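Local coordinates for iron Transport-associated domain protein (Bacillus anthracis, PDB 4H8Q) that binds heme through its fifth NEAT domain and probably scavenges it from host methemoglobin as a secreted hemophore of the anthrax bacillus, at residues L56-S59 with E60-T63; Q66-N70 with G71-D75; V107-D110 with S111-Y114. The protein carries 1 engineered substitution. All coordinates share one frame; numbering follows the deposited sequence.

Contact 1: residues L56-S59 with E60-T63; sequences LKNS and EWIT. With HEM (protoporphyrin IX containing Fe), chain B.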
loop_
_atom_site.group_PDB
_atom_site.type_symbol
_atom_site.label_atom_id
_atom_site.label_comp_id
_atom_site.label_asym_id
_atom_site.label_seq_id
_atom_site.Cartn_x
_atom_site.Cartn_y
_atom_site.Cartn_z
ATOM N N LEU A 56 5.976 -2.071 3.799
ATOM C CA LEU A 56 6.178 -3.196 2.890
ATOM C C LEU A 56 7.227 -4.131 3.472
ATOM O O LEU A 56 8.308 -3.687 3.887
ATOM C CB LEU A 56 6.667 -2.694 1.532
ATOM C CG LEU A 56 5.766 -1.711 0.783
ATOM C CD1 LEU A 56 6.416 -1.222 -0.493
ATOM C CD2 LEU A 56 4.436 -2.366 0.468
ATOM N N LYS A 57 6.907 -5.420 3.509
ATOM C CA LYS A 57 7.865 -6.440 3.917
ATOM C C LYS A 57 8.584 -6.996 2.691
ATOM O O LYS A 57 8.166 -6.752 1.564
ATOM C CB LYS A 57 7.150 -7.545 4.690
ATOM C CG LYS A 57 6.552 -7.038 6.003
ATOM C CD LYS A 57 5.205 -7.668 6.320
ATOM C CE LYS A 57 5.332 -9.108 6.725
ATOM N NZ LYS A 57 4.006 -9.665 7.129
ATOM N N ASN A 58 9.677 -7.723 2.911
ATOM C CA ASN A 58 10.535 -8.158 1.809
ATOM C C ASN A 58 10.803 -7.032 0.823
ATOM O O ASN A 58 10.690 -7.202 -0.396
ATOM C CB ASN A 58 9.938 -9.378 1.106
ATOM C CG ASN A 58 10.046 -10.630 1.948
ATOM O OD1 ASN A 58 9.135 -10.964 2.704
ATOM N ND2 ASN A 58 11.177 -11.309 1.847
ATOM N N SER A 59 11.179 -5.875 1.364
ATOM C CA SER A 59 11.324 -4.651 0.584
ATOM C C SER A 59 12.213 -4.818 -0.650
ATOM O O SER A 59 11.906 -4.305 -1.726
ATOM C CB SER A 59 11.884 -3.530 1.481
ATOM O OG SER A 59 12.085 -2.337 0.742
ATOM N N GLU A 60 13.323 -5.528 -0.487
ATOM C CA GLU A 60 14.266 -5.736 -1.575
ATOM C C GLU A 60 13.604 -6.346 -2.818
ATOM O O GLU A 60 14.036 -6.099 -3.939
ATOM C CB GLU A 60 15.390 -6.644 -1.079
ATOM C CG GLU A 60 16.371 -7.101 -2.124
ATOM C CD GLU A 60 17.394 -8.064 -1.537
ATOM O OE1 GLU A 60 17.698 -9.091 -2.185
ATOM O OE2 GLU A 60 17.884 -7.792 -0.417
ATOM N N TRP A 61 12.557 -7.136 -2.608
ATOM C CA TRP A 61 11.852 -7.787 -3.721
ATOM C C TRP A 61 10.859 -6.867 -4.424
ATOM O O TRP A 61 10.503 -7.082 -5.583
ATOM C CB TRP A 61 11.067 -8.988 -3.201
ATOM C CG TRP A 61 11.891 -10.144 -2.799
ATOM C CD1 TRP A 61 13.236 -10.318 -2.989
ATOM C CD2 TRP A 61 11.422 -11.311 -2.127
ATOM N NE1 TRP A 61 13.626 -11.533 -2.473
ATOM C CE2 TRP A 61 12.536 -12.158 -1.938
ATOM C CE3 TRP A 61 10.170 -11.722 -1.664
ATOM C CZ2 TRP A 61 12.426 -13.396 -1.306
ATOM C CZ3 TRP A 61 10.064 -12.949 -1.036
ATOM C CH2 TRP A 61 11.187 -13.776 -0.865
ATOM N N ILE A 62 10.382 -5.854 -3.718
ATOM C CA ILE A 62 9.346 -4.999 -4.286
ATOM C C ILE A 62 10.016 -3.798 -4.924
ATOM O O ILE A 62 10.454 -2.886 -4.237
ATOM C CB ILE A 62 8.314 -4.582 -3.216
ATOM C CG1 ILE A 62 7.730 -5.827 -2.539
ATOM C CG2 ILE A 62 7.218 -3.737 -3.845
ATOM C CD1 ILE A 62 6.855 -5.534 -1.328
ATOM N N THR A 63 10.131 -3.814 -6.246
ATOM C CA THR A 63 10.929 -2.795 -6.924
ATOM C C THR A 63 10.157 -1.538 -7.308
ATOM O O THR A 63 10.748 -0.467 -7.467
ATOM C CB THR A 63 11.692 -3.368 -8.127
ATOM O OG1 THR A 63 10.764 -3.955 -9.036
ATOM C CG2 THR A 63 12.674 -4.434 -7.666
HETATM C CHA HEM B . 0.639 -14.032 -8.236
HETATM C CHB HEM B . 4.053 -16.946 -6.391
HETATM C CHC HEM B . 6.182 -13.158 -4.198
HETATM C CHD HEM B . 2.453 -10.341 -5.538
HETATM C C1A HEM B . 1.385 -15.138 -7.931
HETATM C C2A HEM B . 1.138 -16.487 -8.406
HETATM C C3A HEM B . 2.082 -17.278 -7.884
HETATM C C4A HEM B . 2.966 -16.468 -7.079
HETATM C CMA HEM B . 2.238 -18.799 -8.095
HETATM C CAA HEM B . -0.032 -16.918 -9.327
HETATM C CBA HEM B . -1.349 -16.817 -8.556
HETATM C CGA HEM B . -1.358 -17.687 -7.317
HETATM O O1A HEM B . -0.935 -18.868 -7.399
HETATM O O2A HEM B . -1.808 -17.225 -6.235
HETATM C C1B HEM B . 4.901 -16.178 -5.625
HETATM C C2B HEM B . 6.009 -16.687 -4.853
HETATM C C3B HEM B . 6.598 -15.659 -4.246
HETATM C C4B HEM B . 5.891 -14.444 -4.614
HETATM C CMB HEM B . 6.414 -18.176 -4.736
HETATM C CAB HEM B . 7.829 -15.779 -3.322
HETATM C CBB HEM B . 8.269 -14.715 -2.658
HETATM C C1C HEM B . 5.344 -12.069 -4.342
HETATM C C2C HEM B . 5.547 -10.754 -3.763
HETATM C C3C HEM B . 4.525 -9.972 -4.132
HETATM C C4C HEM B . 3.628 -10.764 -4.961
HETATM C CMC HEM B . 6.758 -10.342 -2.888
HETATM C CAC HEM B . 4.326 -8.491 -3.749
HETATM C CBC HEM B . 3.344 -7.797 -4.321
HETATM C C1D HEM B . 1.660 -11.082 -6.382
HETATM C C2D HEM B . 0.485 -10.556 -7.024
HETATM C C3D HEM B . -0.081 -11.689 -7.856
HETATM C C4D HEM B . 0.810 -12.803 -7.645
HETATM C CMD HEM B . -0.089 -9.139 -6.892
HETATM C CAD HEM B . -1.336 -11.648 -8.746
HETATM C CBD HEM B . -2.475 -12.397 -8.070
HETATM C CGD HEM B . -2.803 -11.814 -6.725
HETATM O O1D HEM B . -3.021 -10.571 -6.606
HETATM O O2D HEM B . -2.869 -12.616 -5.757
HETATM N NA HEM B . 2.504 -15.162 -7.130
HETATM N NB HEM B . 4.855 -14.802 -5.458
HETATM N NC HEM B . 4.159 -12.034 -5.053
HETATM N ND HEM B . 1.827 -12.413 -6.769
HETATM FE FE HEM B . 3.457 -13.552 -6.294
#
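N58 and W61 run out alongside each other, with the asparagine amide laid over one face of the indole. The N58 side chain can be followed outward. CB sits 3.6 Å from W61 CE3. CG comes next, above the CE3–CZ3 side of the ring. At the tip, ND2 lies 3.5 Å from W61 CZ3, nearer the ring's outer atoms than its middle. The amide and indole planes are 16° apart, so the amide lies almost flat on the ring. On both residues CG is anti to the carbonyl carbon (chi1 -72° for each), which carries the two groups out together. The backbone beneath is a short 3-10 turn between strands 49-56 and 62-69 of the NEAT domain barrel. W61 is one of the residues of the heme pocket. W61 N donates to N58 O at 2.9 Å, from above the carbonyl plane. I62 N repeats the pattern one residue on, reaching S59 O at 2.9 Å. I62 is buried and points back toward 56-59. Its CD1 lies 3.4 Å from K57 O and 4.0 Å from L56 CB. S59 OG is held by R88, which also bonds I62 O, and E60 N donates to N86 OD1.

Contact 2: residues Q66-N70 with G71-D75; sequences QTEKN and GGFAD
G71 faces E68 across the turn, its CA 4.1 Å from E68 OE2. Its positive phi suits glycine. G72 then starts the return strand. G72 N donates to K69 O, and K69 N gives a short, nearly straight bond of 2.6 Å to G72 O. This pair closes a type I' turn from K69 to G72, which makes the segments a tight antiparallel beta hairpin joining strands 62-69 and 72-82 of the barrel. F73 follows, opposite E68 in a non-hydrogen-bonded pair. E68 CB stands over one face of the F73 ring, 4.2 Å from its centroid, in a CH-pi contact. K104 makes a cation-pi contact with the same ring, and N102 holds E68 OE1. A74 pairs with T67 through two backbone bonds, A74 N to T67 O at 3.0 Å and T67 N to A74 O at 3.1 Å. A water donates to both T67 OG1 and A74 O. At D75, Q66 runs alongside. Q66 CG is anti to the carbonyl carbon (chi1 -56°) and the chain is extended beyond it, which brings NE2 to D75 OD2 at 3.0 Å, with an N-H...O angle of 160°. The acceptor lies in the Q66 amide plane, but the donor approaches from above the carboxylate, whose plane is turned 61° from the amide.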
loop_
_atom_site.group_PDB
_atom_site.type_symbol
_atom_site.label_atom_id
_atom_site.label_comp_id
_atom_site.label_asym_id
_atom_site.label_seq_id
_atom_site.Cartn_x
_atom_site.Cartn_y
_atom_site.Cartn_z
ATOM N N GLN A 66 2.957 1.691 -6.917
ATOM C CA GLN A 66 2.260 2.891 -7.376
ATOM C C GLN A 66 0.796 2.862 -6.964
ATOM O O GLN A 66 0.192 1.794 -6.829
ATOM C CB GLN A 66 2.359 3.004 -8.899
ATOM C CG GLN A 66 3.778 2.996 -9.406
ATOM C CD GLN A 66 3.855 3.071 -10.914
ATOM O OE1 GLN A 66 2.890 2.766 -11.616
ATOM N NE2 GLN A 66 5.015 3.467 -11.421
ATOM N N THR A 67 0.212 4.036 -6.757
ATOM C CA THR A 67 -1.215 4.101 -6.500
ATOM C C THR A 67 -1.856 5.098 -7.454
ATOM O O THR A 67 -1.173 5.966 -8.004
ATOM C CB THR A 67 -1.529 4.485 -5.042
ATOM O OG1 THR A 67 -1.026 5.799 -4.764
ATOM C CG2 THR A 67 -0.893 3.498 -4.082
ATOM N N GLU A 68 -3.157 4.954 -7.666
ATOM C CA GLU A 68 -3.858 5.821 -8.610
ATOM C C GLU A 68 -4.018 7.207 -8.015
ATOM O O GLU A 68 -4.481 7.357 -6.883
ATOM C CB GLU A 68 -5.227 5.244 -8.982
ATOM C CG GLU A 68 -5.980 6.089 -10.018
ATOM C CD GLU A 68 -7.031 5.304 -10.788
ATOM O OE1 GLU A 68 -7.494 4.259 -10.288
ATOM O OE2 GLU A 68 -7.395 5.735 -11.903
ATOM N N LYS A 69 -3.625 8.210 -8.788
ATOM C CA LYS A 69 -3.700 9.600 -8.363
ATOM C C LYS A 69 -4.032 10.459 -9.574
ATOM O O LYS A 69 -3.284 10.470 -10.555
ATOM C CB LYS A 69 -2.361 10.037 -7.764
ATOM C CG LYS A 69 -2.279 11.517 -7.405
ATOM C CD LYS A 69 -0.845 11.923 -7.088
ATOM C CE LYS A 69 -0.741 13.401 -6.740
ATOM N NZ LYS A 69 -1.512 13.748 -5.511
ATOM N N ASN A 70 -5.157 11.164 -9.508
ATOM C CA ASN A 70 -5.564 12.058 -10.588
ATOM C C ASN A 70 -5.593 11.358 -11.944
ATOM O O ASN A 70 -4.945 11.803 -12.895
ATOM C CB ASN A 70 -4.642 13.280 -10.650
ATOM C CG ASN A 70 -4.691 14.116 -9.382
ATOM O OD1 ASN A 70 -5.747 14.270 -8.763
ATOM N ND2 ASN A 70 -3.543 14.658 -8.986
ATOM N N GLY A 71 -6.333 10.256 -12.021
ATOM C CA GLY A 71 -6.498 9.524 -13.265
ATOM C C GLY A 71 -5.232 8.888 -13.814
ATOM O O GLY A 71 -5.222 8.391 -14.941
ATOM N N GLY A 72 -4.160 8.906 -13.027
ATOM C CA GLY A 72 -2.915 8.277 -13.424
ATOM C C GLY A 72 -2.314 7.500 -12.266
ATOM O O GLY A 72 -2.844 7.522 -11.159
ATOM N N PHE A 73 -1.209 6.808 -12.515
ATOM C CA PHE A 73 -0.509 6.114 -11.435
ATOM C C PHE A 73 0.804 6.791 -11.085
ATOM O O PHE A 73 1.576 7.183 -11.967
ATOM C CB PHE A 73 -0.303 4.630 -11.766
ATOM C CG PHE A 73 -1.572 3.835 -11.705
ATOM C CD1 PHE A 73 -1.922 3.147 -10.551
ATOM C CD2 PHE A 73 -2.439 3.816 -12.779
ATOM C CE1 PHE A 73 -3.113 2.439 -10.478
ATOM C CE2 PHE A 73 -3.631 3.107 -12.718
ATOM C CZ PHE A 73 -3.964 2.415 -11.569
ATOM N N ALA A 74 1.054 6.926 -9.789
ATOM C CA ALA A 74 2.249 7.604 -9.307
ATOM C C ALA A 74 2.994 6.748 -8.301
ATOM O O ALA A 74 2.376 6.068 -7.479
ATOM C CB ALA A 74 1.867 8.928 -8.666
ATOM N N ASP A 75 4.322 6.776 -8.373
ATOM C CA ASP A 75 5.132 6.087 -7.383
ATOM C C ASP A 75 4.854 6.658 -5.994
ATOM O O ASP A 75 4.867 7.877 -5.792
ATOM C CB ASP A 75 6.624 6.211 -7.710
ATOM C CG ASP A 75 6.989 5.568 -9.041
ATOM O OD1 ASP A 75 7.516 6.281 -9.919
ATOM O OD2 ASP A 75 6.761 4.353 -9.209
HETATM O O HOH W 1 1.468 6.826 -4.955
#

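Contact 3: residues V107-D110 with S111-Y114; sequences VDID and SMNY. With HEM (protoporphyrin IX containing Fe), chain B.
Y114 extends its ring away from its own backbone N (chi1 -175°), past V107 and I109 to the heme. V107 CG1 is likewise anti to its backbone N (chi1 -174°), and this methyl meets the edge of the tyrosine ring in its plane, 3.6 Å from Y114 CE2. The other V107 branch, CG2, touches the heme vinyl at CAC. I109 CD1 reaches Y114 CD2, at 3.9 Å, and also lies near the other heme vinyl group. The second I109 branch, CG2, turns to M112 and lies 3.8 Å from SD. At the tip of the ring Y114 OH binds the heme iron at 2.1 Å, while heme C4B sits over one face of the ring, off-centre. Y118 OH is hydrogen-bonded to the ligating oxygen and may tune its donor strength. The backbone fixes the tyrosine's root. I109 N donates to Y114 O at 2.8 Å, in the carbonyl plane. I109 O takes two donors from opposite faces of its plane, M112 N at 3.1 Å and Y114 N at 3.2 Å. N113 N adds a weak bond to D110 O, and a water donates to both D110 O and N113 OD1. N113 has positive phi, and N113 with Y114 faces I109 as a G1 beta bulge. The bulge sits at the turn between strands 101-109 and 114-125. Such a hairpin, with a tyrosine at the start of its second strand ligating iron and a second tyrosine four residues on bonded to it, is the iron-ligating part of the site in heme-binding NEAT domains.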
loop_
_atom_site.group_PDB
_atom_site.type_symbol
_atom_site.label_atom_id
_atom_site.label_comp_id
_atom_site.label_asym_id
_atom_site.label_seq_id
_atom_site.Cartn_x
_atom_site.Cartn_y
_atom_site.Cartn_z
ATOM N N VAL A 107 7.604 -6.786 -8.873
ATOM C CA VAL A 107 8.346 -7.672 -7.984
ATOM C C VAL A 107 9.506 -8.305 -8.746
ATOM O O VAL A 107 9.344 -8.751 -9.887
ATOM C CB VAL A 107 7.442 -8.794 -7.445
ATOM C CG1 VAL A 107 8.182 -9.631 -6.404
ATOM C CG2 VAL A 107 6.151 -8.221 -6.861
ATOM N N ASP A 108 10.682 -8.316 -8.125
ATOM C CA ASP A 108 11.858 -8.945 -8.724
ATOM C C ASP A 108 12.605 -9.775 -7.704
ATOM O O ASP A 108 13.126 -9.243 -6.720
ATOM C CB ASP A 108 12.802 -7.912 -9.335
ATOM C CG ASP A 108 12.210 -7.227 -10.539
ATOM O OD1 ASP A 108 11.767 -6.065 -10.394
ATOM O OD2 ASP A 108 12.180 -7.847 -11.630
ATOM N N ILE A 109 12.654 -11.085 -7.944
ATOM C CA ILE A 109 13.429 -11.978 -7.102
ATOM C C ILE A 109 14.408 -12.704 -8.011
ATOM O O ILE A 109 14.064 -13.709 -8.631
ATOM C CB ILE A 109 12.544 -12.991 -6.364
ATOM C CG1 ILE A 109 11.334 -12.290 -5.727
ATOM C CG2 ILE A 109 13.369 -13.739 -5.319
ATOM C CD1 ILE A 109 10.396 -13.209 -5.016
ATOM N N ASP A 110 15.624 -12.178 -8.107
ATOM C CA ASP A 110 16.602 -12.699 -9.060
ATOM C C ASP A 110 16.886 -14.183 -8.855
ATOM O O ASP A 110 16.990 -14.942 -9.815
ATOM C CB ASP A 110 17.912 -11.902 -8.995
ATOM C CG ASP A 110 17.778 -10.495 -9.567
ATOM O OD1 ASP A 110 16.801 -10.230 -10.300
ATOM O OD2 ASP A 110 18.661 -9.652 -9.292
ATOM N N SER A 111 16.999 -14.593 -7.598
ATOM C CA SER A 111 17.390 -15.963 -7.279
ATOM C C SER A 111 16.305 -17.011 -7.546
ATOM O O SER A 111 16.581 -18.211 -7.512
ATOM C CB SER A 111 17.853 -16.051 -5.822
ATOM O OG SER A 111 16.766 -15.882 -4.937
ATOM N N MET A 112 15.073 -16.573 -7.798
ATOM C CA MET A 112 13.974 -17.503 -8.030
ATOM C C MET A 112 13.352 -17.282 -9.404
ATOM O O MET A 112 12.277 -17.799 -9.699
ATOM C CB MET A 112 12.907 -17.364 -6.945
ATOM C CG MET A 112 13.407 -17.625 -5.526
ATOM S SD MET A 112 12.159 -17.196 -4.297
ATOM C CE MET A 112 13.205 -16.952 -2.856
ATOM N N ASN A 113 14.040 -16.502 -10.228
ATOM C CA ASN A 113 13.518 -16.112 -11.535
ATOM C C ASN A 113 12.046 -15.717 -11.466
ATOM O O ASN A 113 11.186 -16.258 -12.179
ATOM C CB ASN A 113 13.718 -17.215 -12.571
ATOM C CG ASN A 113 13.475 -16.718 -13.977
ATOM O OD1 ASN A 113 13.837 -15.583 -14.313
ATOM N ND2 ASN A 113 12.836 -17.543 -14.799
ATOM N N TYR A 114 11.756 -14.777 -10.577
ATOM C CA TYR A 114 10.406 -14.261 -10.434
ATOM C C TYR A 114 10.432 -12.777 -10.748
ATOM O O TYR A 114 10.948 -11.978 -9.976
ATOM C CB TYR A 114 9.902 -14.496 -9.010
ATOM C CG TYR A 114 8.455 -14.118 -8.766
ATOM C CD1 TYR A 114 7.418 -14.992 -9.085
ATOM C CD2 TYR A 114 8.124 -12.896 -8.185
ATOM C CE1 TYR A 114 6.093 -14.657 -8.844
ATOM C CE2 TYR A 114 6.805 -12.555 -7.935
ATOM C CZ TYR A 114 5.793 -13.431 -8.273
ATOM O OH TYR A 114 4.487 -13.080 -8.011
HETATM C CHA HEM B . 0.639 -14.032 -8.236
HETATM C CHB HEM B . 4.053 -16.946 -6.391
HETATM C CHC HEM B . 6.182 -13.158 -4.198
HETATM C CHD HEM B . 2.453 -10.341 -5.538
HETATM C C1A HEM B . 1.385 -15.138 -7.931
HETATM C C2A HEM B . 1.138 -16.487 -8.406
HETATM C C3A HEM B . 2.082 -17.278 -7.884
HETATM C C4A HEM B . 2.966 -16.468 -7.079
HETATM C CMA HEM B . 2.238 -18.799 -8.095
HETATM C CAA HEM B . -0.032 -16.918 -9.327
HETATM C CBA HEM B . -1.349 -16.817 -8.556
HETATM C CGA HEM B . -1.358 -17.687 -7.317
HETATM O O1A HEM B . -0.935 -18.868 -7.399
HETATM O O2A HEM B . -1.808 -17.225 -6.235
HETATM C C1B HEM B . 4.901 -16.178 -5.625
HETATM C C2B HEM B . 6.009 -16.687 -4.853
HETATM C C3B HEM B . 6.598 -15.659 -4.246
HETATM C C4B HEM B . 5.891 -14.444 -4.614
HETATM C CMB HEM B . 6.414 -18.176 -4.736
HETATM C CAB HEM B . 7.829 -15.779 -3.322
HETATM C CBB HEM B . 8.269 -14.715 -2.658
HETATM C C1C HEM B . 5.344 -12.069 -4.342
HETATM C C2C HEM B . 5.547 -10.754 -3.763
HETATM C C3C HEM B . 4.525 -9.972 -4.132
HETATM C C4C HEM B . 3.628 -10.764 -4.961
HETATM C CMC HEM B . 6.758 -10.342 -2.888
HETATM C CAC HEM B . 4.326 -8.491 -3.749
HETATM C CBC HEM B . 3.344 -7.797 -4.321
HETATM C C1D HEM B . 1.660 -11.082 -6.382
HETATM C C2D HEM B . 0.485 -10.556 -7.024
HETATM C C3D HEM B . -0.081 -11.689 -7.856
HETATM C C4D HEM B . 0.810 -12.803 -7.645
HETATM C CMD HEM B . -0.089 -9.139 -6.892
HETATM C CAD HEM B . -1.336 -11.648 -8.746
HETATM C CBD HEM B . -2.475 -12.397 -8.070
HETATM C CGD HEM B . -2.803 -11.814 -6.725
HETATM O O1D HEM B . -3.021 -10.571 -6.606
HETATM O O2D HEM B . -2.869 -12.616 -5.757
HETATM N NA HEM B . 2.504 -15.162 -7.130
HETATM N NB HEM B . 4.855 -14.802 -5.458
HETATM N NC HEM B . 4.159 -12.034 -5.053
HETATM N ND HEM B . 1.827 -12.413 -6.769
HETATM FE FE HEM B . 3.457 -13.552 -6.294
HETATM O O HOH W 2 16.074 -14.119 -12.692
#

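Overall arrangement
From the N terminus, contact 1 comes first, in the turn that links strand 49-56 to strand 62-69. Contact 2 follows at the far end of strand 62-69 and closes the hairpin to strand 72-82. Contact 3 closes the last hairpin, between strands 101-109 and 114-125. The three lie in series, and none nests in or crosses another. Contacts 1 and 3 meet, because strands 62-69 and 101-109 are sheet neighbours. T63 OG1 is probably hydrogen-bonded to D108 OD1, and W61 O to D108 N, and W61 packs on I109. Both touch the heme. Contact 2 lies about 25 Å from contact 3, centre to centre, on the same barrel sheet.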